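Local atomic coordinates of ectoine hydroxylase (PDB entry 4MHR), a protein that catalyses the iron(II)- and 2-oxoglutarate-dependent hydroxylation of L-ectoine to 5-hydroxyectoine, a compatible solute that protects cells against osmotic stress. Residues D11-R16 with R24-P29; V56-F61 with P241-L246; E96-F101 with L138-G143; E130-Q135 with V270-S275. All coordinates share one frame; numbering follows the deposited sequence.

Contact 1 of 4, residues D11-R16 with R24-P29; sequences DLYPSR and RPRLDP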
loop_
_atom_site.group_PDB
_atom_site.type_symbol
_atom_site.label_atom_id
_atom_site.label_comp_id
_atom_site.label_asym_id
_atom_site.label_seq_id
_atom_site.Cartn_x
_atom_site.Cartn_y
_atom_site.Cartn_z
ATOM N N ASP A 11 8.218 1.521 22.941
ATOM C CA ASP A 11 7.039 1.266 22.059
ATOM C C ASP A 11 6.196 2.492 21.981
ATOM O O ASP A 11 5.359 2.733 22.816
ATOM C CB ASP A 11 6.195 0.010 22.436
ATOM C CG ASP A 11 5.141 -0.402 21.337
ATOM O OD1 ASP A 11 4.501 -1.467 21.509
ATOM O OD2 ASP A 11 4.954 0.292 20.285
ATOM N N LEU A 12 6.368 3.235 20.879
ATOM C CA LEU A 12 5.586 4.459 20.621
ATOM C C LEU A 12 4.150 4.177 20.285
ATOM O O LEU A 12 3.254 5.028 20.427
ATOM C CB LEU A 12 6.266 5.248 19.486
ATOM C CG LEU A 12 7.401 6.174 19.932
ATOM C CD1 LEU A 12 8.501 5.543 20.739
ATOM C CD2 LEU A 12 8.009 6.804 18.689
ATOM N N TYR A 13 3.916 2.964 19.796
ATOM C CA TYR A 13 2.586 2.614 19.305
ATOM C C TYR A 13 2.042 1.223 19.809
ATOM O O TYR A 13 1.799 0.309 18.995
ATOM C CB TYR A 13 2.702 2.647 17.744
ATOM C CG TYR A 13 3.091 3.952 17.188
ATOM C CD1 TYR A 13 2.246 5.021 17.277
ATOM C CD2 TYR A 13 4.303 4.135 16.511
ATOM C CE1 TYR A 13 2.591 6.254 16.789
ATOM C CE2 TYR A 13 4.626 5.377 15.957
ATOM C CZ TYR A 13 3.762 6.422 16.076
ATOM O OH TYR A 13 4.033 7.670 15.521
ATOM N N PRO A 14 1.814 1.057 21.144
ATOM C CA PRO A 14 1.284 -0.238 21.697
ATOM C C PRO A 14 -0.086 -0.572 21.228
ATOM O O PRO A 14 -0.929 0.305 21.182
ATOM C CB PRO A 14 1.268 -0.002 23.209
ATOM C CG PRO A 14 1.214 1.472 23.364
ATOM C CD PRO A 14 1.906 2.097 22.173
ATOM N N SER A 15 -0.327 -1.797 20.815
ATOM C CA SER A 15 -1.649 -2.182 20.393
ATOM C C SER A 15 -1.839 -3.648 20.744
ATOM O O SER A 15 -0.853 -4.368 20.983
ATOM C CB SER A 15 -1.828 -1.977 18.867
ATOM O OG SER A 15 -3.139 -2.324 18.420
ATOM N N ARG A 16 -3.104 -4.089 20.718
ATOM C CA ARG A 16 -3.472 -5.474 21.063
ATOM C C ARG A 16 -3.031 -5.919 22.468
ATOM O O ARG A 16 -2.815 -7.089 22.687
ATOM C CB ARG A 16 -2.975 -6.475 20.019
ATOM C CG ARG A 16 -3.212 -5.988 18.610
ATOM C CD ARG A 16 -3.010 -7.065 17.623
ATOM N NE ARG A 16 -2.857 -6.533 16.270
ATOM C CZ ARG A 16 -2.451 -7.262 15.251
ATOM N NH1 ARG A 16 -2.185 -8.553 15.391
ATOM N NH2 ARG A 16 -2.323 -6.722 14.052
ATOM N N ARG A 24 -4.684 7.120 19.861
ATOM C CA ARG A 24 -3.433 7.743 20.326
ATOM C C ARG A 24 -2.849 8.635 19.253
ATOM O O ARG A 24 -3.197 8.505 18.084
ATOM C CB ARG A 24 -2.442 6.654 20.649
ATOM C CG ARG A 24 -2.866 5.868 21.883
ATOM C CD ARG A 24 -2.072 4.617 22.080
ATOM N NE ARG A 24 -0.712 4.964 22.459
ATOM C CZ ARG A 24 -0.146 4.736 23.650
ATOM N NH1 ARG A 24 -0.790 4.090 24.606
ATOM N NH2 ARG A 24 1.112 5.109 23.842
ATOM N N PRO A 25 -2.003 9.581 19.649
ATOM C CA PRO A 25 -1.440 10.478 18.666
ATOM C C PRO A 25 -0.328 9.822 17.794
ATOM O O PRO A 25 0.409 8.892 18.218
ATOM C CB PRO A 25 -0.861 11.584 19.518
ATOM C CG PRO A 25 -0.508 10.926 20.800
ATOM C CD PRO A 25 -1.601 9.946 21.025
ATOM N N ARG A 26 -0.262 10.286 16.553
ATOM C CA ARG A 26 0.858 10.020 15.686
ATOM C C ARG A 26 1.983 10.827 16.310
ATOM O O ARG A 26 1.889 12.032 16.681
ATOM C CB ARG A 26 0.558 10.467 14.244
ATOM C CG ARG A 26 1.764 10.331 13.299
ATOM C CD ARG A 26 1.387 10.653 11.870
ATOM N NE ARG A 26 2.412 10.241 10.944
ATOM C CZ ARG A 26 2.267 9.419 9.896
ATOM N NH1 ARG A 26 1.120 8.802 9.593
ATOM N NH2 ARG A 26 3.326 9.213 9.109
ATOM N N LEU A 27 3.098 10.164 16.382
ATOM C CA LEU A 27 4.315 10.807 16.911
ATOM C C LEU A 27 5.451 10.931 15.870
ATOM O O LEU A 27 6.563 11.217 16.212
ATOM C CB LEU A 27 4.783 9.984 18.060
ATOM C CG LEU A 27 3.739 9.878 19.192
ATOM C CD1 LEU A 27 4.286 8.890 20.238
ATOM C CD2 LEU A 27 3.470 11.237 19.833
ATOM N N ASP A 28 5.140 10.689 14.603
ATOM C CA ASP A 28 6.102 10.763 13.483
ATOM C C ASP A 28 5.621 11.805 12.469
ATOM O O ASP A 28 4.437 12.008 12.340
ATOM C CB ASP A 28 6.121 9.409 12.754
ATOM C CG ASP A 28 6.856 8.345 13.535
ATOM O OD1 ASP A 28 8.094 8.511 13.699
ATOM O OD2 ASP A 28 6.198 7.359 13.954
ATOM N N PRO A 29 6.533 12.443 11.720
ATOM C CA PRO A 29 6.044 13.207 10.589
ATOM C C PRO A 29 5.227 12.364 9.564
ATOM O O PRO A 29 5.308 11.133 9.541
ATOM C CB PRO A 29 7.310 13.736 9.928
ATOM C CG PRO A 29 8.360 13.617 10.922
ATOM C CD PRO A 29 7.988 12.419 11.788
HETATM O O HOH W 1 1.081 7.054 20.133
#
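The ring of Tyr13 meets 24-29 with its edge: OD2 of Asp28 lies in the ring plane beside the hydroxyl, and the carbonyl oxygen of Pro25 is also near that plane. One face is covered by CB of its own neighbour Leu12; the ring of Tyr196 also meets Tyr13, the planes at about 60°. The second flat group, the guanidinium of Arg24, carries the ring of Pro14 on one face, with Pro14 CG 3.5 Å from Arg24 CZ, and has a water in plane at its edge. That water donates to Leu12 O and Pro25 O. The leucines add an apolar contact, Leu12 CG lying 4.1 Å from Leu27 CD1. Together these contacts tie the N-terminal loop 11-16 to the end of strand 23-25 and the loop after it.

Leu27 N donates to Tyr13 OH at 2.8 Å, and Tyr13 OH donates to Asp28 OD2 at 2.7 Å, reaching that oxygen from 44° above the carboxylate plane. Tyrosine suits the place because its hydroxyl can accept and donate at once. Asp28 also forms a salt bridge with Arg166 and accepts from Met167 N; both would be expected to favour the charged carboxylate, which suits an acceptor for the phenol O-H.

Contact 2 of 4, residues V56-F61 with P241-L246; sequences VLEDIF and PGTVIL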
loop_
_atom_site.group_PDB
_atom_site.type_symbol
_atom_site.label_atom_id
_atom_site.label_comp_id
_atom_site.label_asym_id
_atom_site.label_seq_id
_atom_site.Cartn_x
_atom_site.Cartn_y
_atom_site.Cartn_z
ATOM N N VAL A 56 -3.022 11.149 -5.483
ATOM C CA VAL A 56 -3.232 10.380 -6.724
ATOM C C VAL A 56 -2.334 10.989 -7.809
ATOM O O VAL A 56 -2.382 12.209 -8.021
ATOM C CB VAL A 56 -4.702 10.435 -7.132
ATOM C CG1 VAL A 56 -4.979 9.649 -8.428
ATOM C CG2 VAL A 56 -5.571 9.921 -5.987
ATOM N N LEU A 57 -1.492 10.163 -8.441
ATOM C CA LEU A 57 -0.684 10.589 -9.610
ATOM C C LEU A 57 -1.337 10.043 -10.838
ATOM O O LEU A 57 -1.567 8.815 -10.913
ATOM C CB LEU A 57 0.715 9.993 -9.508
ATOM C CG LEU A 57 1.386 10.331 -8.214
ATOM C CD1 LEU A 57 2.739 9.669 -8.143
ATOM C CD2 LEU A 57 1.510 11.843 -8.111
ATOM N N GLU A 58 -1.703 10.914 -11.775
ATOM C CA GLU A 58 -2.318 10.467 -13.039
ATOM C C GLU A 58 -1.420 10.788 -14.257
ATOM O O GLU A 58 -0.573 11.708 -14.185
ATOM C CB GLU A 58 -3.634 11.191 -13.250
ATOM C CG GLU A 58 -4.598 11.135 -12.090
ATOM C CD GLU A 58 -5.724 12.156 -12.252
ATOM O OE1 GLU A 58 -5.711 13.231 -11.618
ATOM O OE2 GLU A 58 -6.609 11.892 -13.041
ATOM N N ASP A 59 -1.562 9.983 -15.324
ATOM C CA ASP A 59 -0.852 10.205 -16.586
ATOM C C ASP A 59 0.632 10.260 -16.430
ATOM O O ASP A 59 1.272 11.031 -17.086
ATOM C CB ASP A 59 -1.320 11.505 -17.240
ATOM C CG ASP A 59 -2.798 11.519 -17.447
ATOM O OD1 ASP A 59 -3.330 10.503 -17.937
ATOM O OD2 ASP A 59 -3.442 12.501 -17.026
ATOM N N ILE A 60 1.200 9.484 -15.520
ATOM C CA ILE A 60 2.637 9.450 -15.439
ATOM C C ILE A 60 3.321 8.391 -16.306
ATOM O O ILE A 60 4.531 8.464 -16.475
ATOM C CB ILE A 60 3.119 9.316 -13.995
ATOM C CG1 ILE A 60 2.555 8.078 -13.335
ATOM C CG2 ILE A 60 2.767 10.555 -13.184
ATOM C CD1 ILE A 60 3.396 7.712 -12.118
ATOM N N PHE A 61 2.594 7.338 -16.698
ATOM C CA PHE A 61 3.124 6.243 -17.557
ATOM C C PHE A 61 2.437 6.452 -18.900
ATOM O O PHE A 61 1.269 6.823 -18.939
ATOM C CB PHE A 61 2.734 4.847 -17.028
ATOM C CG PHE A 61 3.388 4.491 -15.718
ATOM C CD1 PHE A 61 4.746 4.247 -15.664
ATOM C CD2 PHE A 61 2.654 4.474 -14.530
ATOM C CE1 PHE A 61 5.398 4.001 -14.458
ATOM C CE2 PHE A 61 3.280 4.167 -13.324
ATOM C CZ PHE A 61 4.648 3.949 -13.279
ATOM N N PRO A 241 -6.340 2.622 -15.777
ATOM C CA PRO A 241 -5.128 1.888 -15.586
ATOM C C PRO A 241 -3.884 2.783 -15.731
ATOM O O PRO A 241 -3.834 3.689 -16.581
ATOM C CB PRO A 241 -5.197 0.847 -16.710
ATOM C CG PRO A 241 -6.652 0.621 -16.917
ATOM C CD PRO A 241 -7.232 1.966 -16.772
ATOM N N GLY A 242 -2.895 2.566 -14.859
ATOM C CA GLY A 242 -1.691 3.405 -14.857
ATOM C C GLY A 242 -1.717 4.511 -13.792
ATOM O O GLY A 242 -0.672 4.970 -13.372
ATOM N N THR A 243 -2.899 4.851 -13.319
ATOM C CA THR A 243 -3.093 5.743 -12.132
ATOM C C THR A 243 -2.465 5.157 -10.885
ATOM O O THR A 243 -2.547 3.951 -10.662
ATOM C CB THR A 243 -4.607 6.032 -11.854
ATOM O OG1 THR A 243 -5.211 6.621 -13.000
ATOM C CG2 THR A 243 -4.817 6.976 -10.637
ATOM N N VAL A 244 -1.781 5.998 -10.097
ATOM C CA VAL A 244 -1.109 5.544 -8.885
ATOM C C VAL A 244 -1.691 6.217 -7.698
ATOM O O VAL A 244 -1.839 7.457 -7.691
ATOM C CB VAL A 244 0.384 5.806 -8.904
ATOM C CG1 VAL A 244 1.085 5.081 -7.729
ATOM C CG2 VAL A 244 0.986 5.265 -10.175
ATOM N N ILE A 245 -2.129 5.422 -6.744
ATOM C CA ILE A 245 -2.745 5.924 -5.507
ATOM C C ILE A 245 -1.689 5.706 -4.439
ATOM O O ILE A 245 -1.207 4.568 -4.269
ATOM C CB ILE A 245 -4.056 5.214 -5.119
ATOM C CG1 ILE A 245 -5.091 5.460 -6.202
ATOM C CG2 ILE A 245 -4.575 5.801 -3.850
ATOM C CD1 ILE A 245 -6.302 4.595 -6.012
ATOM N N LEU A 246 -1.212 6.796 -3.825
ATOM C CA LEU A 246 -0.115 6.668 -2.830
ATOM C C LEU A 246 -0.726 6.927 -1.450
ATOM O O LEU A 246 -1.476 7.918 -1.263
ATOM C CB LEU A 246 0.920 7.727 -2.988
ATOM C CG LEU A 246 1.983 7.675 -4.029
ATOM C CD1 LEU A 246 1.363 8.044 -5.363
ATOM C CD2 LEU A 246 3.086 8.617 -3.652
HETATM O O HOH W 2 -3.671 8.003 -15.092
HETATM O O HOH W 3 0.078 6.816 -15.660
#
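Val56 opens the contact by pressing CG1 against CG2 of Thr243 at 3.5 Å, tight for two methyl groups. Each methyl is anti to its own backbone N, which brings Val56 CG1 and Thr243 CG2 together. Leu57 follows with two backbone bonds: its N donates to Val244 O at 2.8 Å, and its O accepts from Val244 N at 2.9 Å, the latter almost straight at 177°. Its isobutyl group turns to the other side of the sheet, where Leu57 CD1 meets Leu246 CD1 at 3.5 Å. This is the antiparallel pairing of strand 54-57, an outermost strand of the large cupin-fold sheet, with strand 244-248; beta-branched Val56, Val244 and Ile245 suit the extended backbone.

At Glu58 the regular pairing has ended. A water accepts from Asp59 N and donates to Thr243 OG1, a hydroxyl also bonded to Lys240 O. Ile60 returns to the apolar side: its CD1 lies 3.9 Å from Val244 CG2, the two side chains crossing at about a right angle. Phe61 lays its ring edge beside the loop, CD2 3.6 Å from Gly242 O. Gly242 has a positive phi of 99°, where a side chain would crowd the preceding carbonyl oxygen.

Contact 3 of 4, residues E96-F101 with L138-G143; sequences EIRSIF and LNYKPG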
loop_
_atom_site.group_PDB
_atom_site.type_symbol
_atom_site.label_atom_id
_atom_site.label_comp_id
_atom_site.label_asym_id
_atom_site.label_seq_id
_atom_site.Cartn_x
_atom_site.Cartn_y
_atom_site.Cartn_z
ATOM N N GLU A 96 -8.098 -20.574 -7.573
ATOM C CA GLU A 96 -8.098 -19.290 -8.327
ATOM C C GLU A 96 -7.256 -18.269 -7.583
ATOM O O GLU A 96 -7.449 -18.058 -6.355
ATOM C CB GLU A 96 -9.525 -18.701 -8.459
ATOM N N ILE A 97 -6.303 -17.669 -8.291
ATOM C CA ILE A 97 -5.341 -16.723 -7.676
ATOM C C ILE A 97 -6.052 -15.393 -7.318
ATOM O O ILE A 97 -6.916 -14.914 -8.059
ATOM C CB ILE A 97 -4.106 -16.517 -8.557
ATOM C CG1 ILE A 97 -3.304 -17.810 -8.613
ATOM C CG2 ILE A 97 -3.137 -15.479 -7.995
ATOM C CD1 ILE A 97 -2.156 -17.794 -9.587
ATOM N N ARG A 98 -5.806 -14.910 -6.110
ATOM C CA ARG A 98 -6.253 -13.576 -5.699
ATOM C C ARG A 98 -5.082 -12.582 -5.500
ATOM O O ARG A 98 -5.191 -11.428 -5.947
ATOM C CB ARG A 98 -7.114 -13.632 -4.483
ATOM C CG ARG A 98 -8.488 -14.308 -4.734
ATOM C CD ARG A 98 -9.491 -13.479 -5.580
ATOM N NE ARG A 98 -10.608 -14.320 -6.066
ATOM C CZ ARG A 98 -10.607 -14.929 -7.257
ATOM N NH1 ARG A 98 -9.570 -14.812 -8.058
ATOM N NH2 ARG A 98 -11.628 -15.683 -7.637
ATOM N N SER A 99 -3.995 -13.029 -4.858
ATOM C CA SER A 99 -2.722 -12.261 -4.708
ATOM C C SER A 99 -1.439 -13.106 -4.903
ATOM O O SER A 99 -1.364 -14.273 -4.479
ATOM C CB SER A 99 -2.577 -11.652 -3.321
ATOM O OG SER A 99 -3.703 -10.927 -2.952
ATOM N N ILE A 100 -0.456 -12.466 -5.518
ATOM C CA ILE A 100 0.932 -12.909 -5.580
ATOM C C ILE A 100 1.864 -11.901 -4.829
ATOM O O ILE A 100 1.969 -10.729 -5.235
ATOM C CB ILE A 100 1.393 -13.024 -7.016
ATOM C CG1 ILE A 100 0.475 -13.909 -7.878
ATOM C CG2 ILE A 100 2.819 -13.597 -7.096
ATOM C CD1 ILE A 100 0.743 -13.783 -9.377
ATOM N N PHE A 101 2.430 -12.338 -3.713
ATOM C CA PHE A 101 3.378 -11.538 -2.889
ATOM C C PHE A 101 4.768 -11.609 -3.481
ATOM O O PHE A 101 5.050 -12.499 -4.290
ATOM C CB PHE A 101 3.403 -12.051 -1.447
ATOM C CG PHE A 101 2.209 -11.635 -0.632
ATOM C CD1 PHE A 101 2.211 -10.439 0.065
ATOM C CD2 PHE A 101 1.059 -12.427 -0.580
ATOM C CE1 PHE A 101 1.132 -10.054 0.823
ATOM C CE2 PHE A 101 -0.044 -12.027 0.163
ATOM C CZ PHE A 101 -0.007 -10.840 0.876
ATOM N N LEU A 138 0.748 -8.466 -6.248
ATOM C CA LEU A 138 -0.111 -8.321 -7.414
ATOM C C LEU A 138 -1.455 -8.889 -6.993
ATOM O O LEU A 138 -1.582 -10.058 -6.520
ATOM C CB LEU A 138 0.454 -8.969 -8.650
ATOM C CG LEU A 138 -0.525 -9.069 -9.846
ATOM C CD1 LEU A 138 -1.081 -7.763 -10.331
ATOM C CD2 LEU A 138 0.089 -9.839 -10.995
ATOM N N ASN A 139 -2.455 -8.022 -7.067
ATOM C CA ASN A 139 -3.823 -8.356 -6.657
ATOM C C ASN A 139 -4.792 -8.412 -7.822
ATOM O O ASN A 139 -4.739 -7.552 -8.714
ATOM C CB ASN A 139 -4.348 -7.317 -5.707
ATOM C CG ASN A 139 -3.510 -7.198 -4.471
ATOM O OD1 ASN A 139 -3.028 -6.104 -4.090
ATOM N ND2 ASN A 139 -3.320 -8.324 -3.821
ATOM N N TYR A 140 -5.704 -9.382 -7.752
ATOM C CA TYR A 140 -6.799 -9.563 -8.718
ATOM C C TYR A 140 -8.066 -9.889 -7.981
ATOM O O TYR A 140 -8.128 -10.842 -7.183
ATOM C CB TYR A 140 -6.505 -10.689 -9.622
ATOM C CG TYR A 140 -7.617 -10.959 -10.594
ATOM C CD1 TYR A 140 -8.590 -11.965 -10.347
ATOM C CD2 TYR A 140 -7.711 -10.219 -11.740
ATOM C CE1 TYR A 140 -9.594 -12.195 -11.256
ATOM C CE2 TYR A 140 -8.719 -10.434 -12.641
ATOM C CZ TYR A 140 -9.628 -11.414 -12.413
ATOM O OH TYR A 140 -10.574 -11.590 -13.352
ATOM N N LYS A 141 -9.076 -9.073 -8.193
ATOM C CA LYS A 141 -10.363 -9.208 -7.477
ATOM C C LYS A 141 -11.366 -9.378 -8.624
ATOM O O LYS A 141 -11.590 -8.416 -9.399
ATOM C CB LYS A 141 -10.663 -7.946 -6.672
ATOM C CG LYS A 141 -12.123 -7.720 -6.258
ATOM C CD LYS A 141 -12.418 -6.254 -5.926
ATOM C CE LYS A 141 -13.372 -6.114 -4.756
ATOM N NZ LYS A 141 -13.088 -4.855 -3.998
ATOM N N PRO A 142 -11.888 -10.595 -8.796
ATOM C CA PRO A 142 -12.776 -10.805 -9.940
ATOM C C PRO A 142 -14.085 -10.031 -9.858
ATOM O O PRO A 142 -14.527 -9.640 -8.798
ATOM C CB PRO A 142 -13.115 -12.293 -9.842
ATOM C CG PRO A 142 -13.077 -12.553 -8.357
ATOM C CD PRO A 142 -11.871 -11.780 -7.909
ATOM N N GLY A 143 -14.701 -9.895 -11.004
ATOM C CA GLY A 143 -16.078 -9.464 -11.091
ATOM C C GLY A 143 -17.001 -10.469 -10.451
ATOM O O GLY A 143 -16.595 -11.615 -10.202
#
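Ile100 and Leu138 form the buried, doubly hydrogen-bonded end of the contact, exchanging two backbone bonds of 2.8 Å, Ile100 N to Leu138 O and Leu138 N to Ile100 O. Their side chains leave on the same face, with Ile100 CD1 4.3 Å from Leu138 CD2, and both pack against Leu77 of helix 63-78. Branched aliphatic residues suit this buried layer between sheet and helix. On the other face, Ser99 and Asn139 are a non-hydrogen-bonded pair, and the backbone comes close enough for Ser99 CA to lie 3.1 Å from Leu138 O; the serine hydroxyl bonds to Arg137.

Strands 97-101 and 131-141 run antiparallel in the major sheet of the cupin fold. On the other side of 97-101, Arg98 and Ser99 both face Val89 in a classic beta bulge.

Toward the more exposed end, Tyr140 N still donates to Arg98 O at 2.8 Å, but the residues are less buried. In Arg98, chi2 (-72°) brings CD close to Tyr140 O and Pro142. Pro142 CD sits over the centre of one guanidinium face, 3.4 Å from Arg98 NE; proline's compact, apolar CG and CD methylenes can lie close over a planar cation. Arg98 NH1 approaches the Tyr140 ring at its edge, while NE is held by a salt bridge to Glu91. The side chain of Lys141, a 2-oxoglutarate-binding residue, leaves the backbone on the side away from 96-101; its NZ bonds to Asn256 O and Gly184 O.

Contact 4 of 4, residues E130-Q135 with V270-S275; sequences EVYIHQ and VYNAVS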
loop_
_atom_site.group_PDB
_atom_site.type_symbol
_atom_site.label_atom_id
_atom_site.label_comp_id
_atom_site.label_asym_id
_atom_site.label_seq_id
_atom_site.Cartn_x
_atom_site.Cartn_y
_atom_site.Cartn_z
ATOM N N GLU A 130 16.745 7.084 1.776
ATOM C CA GLU A 130 16.740 5.919 0.887
ATOM C C GLU A 130 15.668 4.893 1.320
ATOM O O GLU A 130 15.317 4.770 2.523
ATOM C CB GLU A 130 18.158 5.265 0.905
ATOM C CG GLU A 130 19.289 6.219 0.394
ATOM C CD GLU A 130 18.970 6.854 -0.933
ATOM O OE1 GLU A 130 18.350 6.203 -1.845
ATOM O OE2 GLU A 130 19.250 8.066 -1.057
ATOM N N VAL A 131 15.186 4.111 0.378
ATOM C CA VAL A 131 14.032 3.216 0.647
ATOM C C VAL A 131 14.273 1.801 0.146
ATOM O O VAL A 131 15.137 1.573 -0.692
ATOM C CB VAL A 131 12.765 3.731 -0.074
ATOM C CG1 VAL A 131 12.328 5.033 0.510
ATOM C CG2 VAL A 131 13.021 3.930 -1.547
ATOM N N TYR A 132 13.490 0.865 0.638
ATOM C CA TYR A 132 13.528 -0.484 0.111
ATOM C C TYR A 132 12.089 -0.995 0.125
ATOM O O TYR A 132 11.165 -0.331 0.682
ATOM C CB TYR A 132 14.489 -1.350 0.958
ATOM C CG TYR A 132 13.913 -1.689 2.311
ATOM C CD1 TYR A 132 13.948 -0.775 3.361
ATOM C CD2 TYR A 132 13.300 -2.874 2.527
ATOM C CE1 TYR A 132 13.405 -1.079 4.559
ATOM C CE2 TYR A 132 12.725 -3.186 3.772
ATOM C CZ TYR A 132 12.799 -2.283 4.763
ATOM O OH TYR A 132 12.242 -2.509 6.001
ATOM N N ILE A 133 11.878 -2.116 -0.559
ATOM C CA ILE A 133 10.558 -2.748 -0.682
ATOM C C ILE A 133 10.271 -3.601 0.518
ATOM O O ILE A 133 10.906 -4.603 0.691
ATOM C CB ILE A 133 10.386 -3.558 -1.984
ATOM C CG1 ILE A 133 10.644 -2.648 -3.194
ATOM C CG2 ILE A 133 8.972 -4.151 -2.052
ATOM C CD1 ILE A 133 9.733 -1.432 -3.265
ATOM N N HIS A 134 9.354 -3.161 1.389
ATOM C CA HIS A 134 8.972 -3.945 2.580
ATOM C C HIS A 134 8.093 -5.153 2.154
ATOM O O HIS A 134 8.134 -6.209 2.734
ATOM C CB HIS A 134 8.235 -3.036 3.583
ATOM C CG HIS A 134 7.430 -3.755 4.627
ATOM N ND1 HIS A 134 7.985 -4.316 5.763
ATOM C CD2 HIS A 134 6.088 -3.920 4.744
ATOM C CE1 HIS A 134 7.023 -4.803 6.530
ATOM N NE2 HIS A 134 5.862 -4.580 5.933
ATOM N N GLN A 135 7.264 -4.955 1.151
ATOM C CA GLN A 135 6.305 -5.965 0.720
ATOM C C GLN A 135 5.838 -5.511 -0.611
ATOM O O GLN A 135 5.718 -4.305 -0.835
ATOM C CB GLN A 135 5.106 -5.967 1.659
ATOM C CG GLN A 135 4.002 -6.933 1.248
ATOM C CD GLN A 135 2.770 -6.728 2.098
ATOM O OE1 GLN A 135 1.794 -6.051 1.689
ATOM N NE2 GLN A 135 2.825 -7.244 3.308
ATOM N N VAL A 270 5.022 -1.529 -1.291
ATOM C CA VAL A 270 5.261 -0.873 -0.039
ATOM C C VAL A 270 6.719 -0.459 0.071
ATOM O O VAL A 270 7.630 -1.304 0.129
ATOM C CB VAL A 270 4.857 -1.745 1.167
ATOM C CG1 VAL A 270 5.066 -0.999 2.485
ATOM C CG2 VAL A 270 3.403 -2.221 1.038
ATOM N N TYR A 271 6.931 0.853 0.175
ATOM C CA TYR A 271 8.281 1.448 0.350
ATOM C C TYR A 271 8.461 1.750 1.817
ATOM O O TYR A 271 7.590 2.356 2.461
ATOM C CB TYR A 271 8.404 2.715 -0.510
ATOM C CG TYR A 271 8.339 2.530 -1.982
ATOM C CD1 TYR A 271 9.515 2.355 -2.748
ATOM C CD2 TYR A 271 7.130 2.496 -2.654
ATOM C CE1 TYR A 271 9.451 2.205 -4.152
ATOM C CE2 TYR A 271 7.066 2.308 -4.050
ATOM C CZ TYR A 271 8.231 2.120 -4.774
ATOM O OH TYR A 271 8.170 1.963 -6.124
ATOM N N ASN A 272 9.558 1.309 2.389
ATOM C CA ASN A 272 9.952 1.679 3.744
ATOM C C ASN A 272 11.308 2.430 3.753
ATOM O O ASN A 272 12.147 2.154 2.949
ATOM C CB ASN A 272 10.013 0.450 4.641
ATOM C CG ASN A 272 10.109 0.819 6.148
ATOM O OD1 ASN A 272 9.639 1.872 6.611
ATOM N ND2 ASN A 272 10.674 -0.094 6.934
ATOM N N ALA A 273 11.506 3.367 4.673
ATOM C CA ALA A 273 12.798 4.019 4.803
ATOM C C ALA A 273 13.802 2.961 5.308
ATOM O O ALA A 273 13.482 2.144 6.218
ATOM C CB ALA A 273 12.715 5.200 5.803
ATOM N N VAL A 274 14.994 2.962 4.743
ATOM C CA VAL A 274 16.061 2.017 5.250
ATOM C C VAL A 274 16.373 2.198 6.740
ATOM O O VAL A 274 16.625 1.219 7.397
ATOM C CB VAL A 274 17.357 2.041 4.394
ATOM C CG1 VAL A 274 17.106 1.673 2.943
ATOM C CG2 VAL A 274 18.000 3.435 4.452
ATOM N N SER A 275 16.267 3.420 7.275
ATOM C CA SER A 275 16.402 3.717 8.701
ATOM C C SER A 275 15.204 3.244 9.588
ATOM O O SER A 275 15.308 3.157 10.789
ATOM C CB SER A 275 16.667 5.243 8.922
ATOM O OG SER A 275 15.560 6.024 8.518
#
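Ile133 and Tyr271 make the apolar centre: Ile133 CD1 sits over one face of the Tyr271 ring, 4.0 Å from its centroid, in a CH-pi contact. The two side chains lie side by side, and Val131 adds CG2 at 4.0 Å from Tyr271 CD1. Helix 117-127 covers this layer through Leu119 and Ala123, and the phenol reaches Ala114 O, so a tyrosine can pack among apolar groups and still satisfy its hydroxyl.

Around this centre runs the antiparallel ladder of strands 131-141 and 264-273, in the major sheet of the cupin fold. Tyr132 and Asn272 exchange both backbone bonds, with Asn272 N to Tyr132 O at 171°. On the face away from Tyr271, their side chains run together: Asn272 ND2 donates to Tyr132 OH at 3.0 Å, the hydroxyl lying in the amide plane. The other end of that amide, Asn272 OD1, accepts from Asn276.

At the corner after Ile133, His134 N donates to Val270 O at 2.8 Å and Val270 N to Gln135 O at 2.9 Å. Val270 CG1 packs 3.8 Å from His134 CD2, and His134 meets the indole of Trp158, important for ectoine stabilization, edge-to-face. The bond from His134 N to Val270 O is consistent with holding the turn before Gln135, an ectoine-binding residue whose NE2 bonds to Leu292 O here, with Val270 packed against Trp158.

Overall arrangement
Contact 1 closes first along the chain, before contact 2 opens; contact 3 is nested within the loop closed by contact 2, whereas contact 4 crosses both. Contacts 2, 3 and 4 share the seven-stranded antiparallel sheet: contact 2 lies at the 54-57 edge, contact 4 joins 264-273 to 131-141, and contact 3 joins 131-141 to 97-101. Contacts 3 and 4 touch through Phe101 and Gln135 although their centres are 23 Å apart. Contact 1 lies at the surface, its centre about 19 Å from that of contact 4. Strand 131-141, broken near residue 134, carries both Gln135 for ectoine and Lys141 for 2-oxoglutarate.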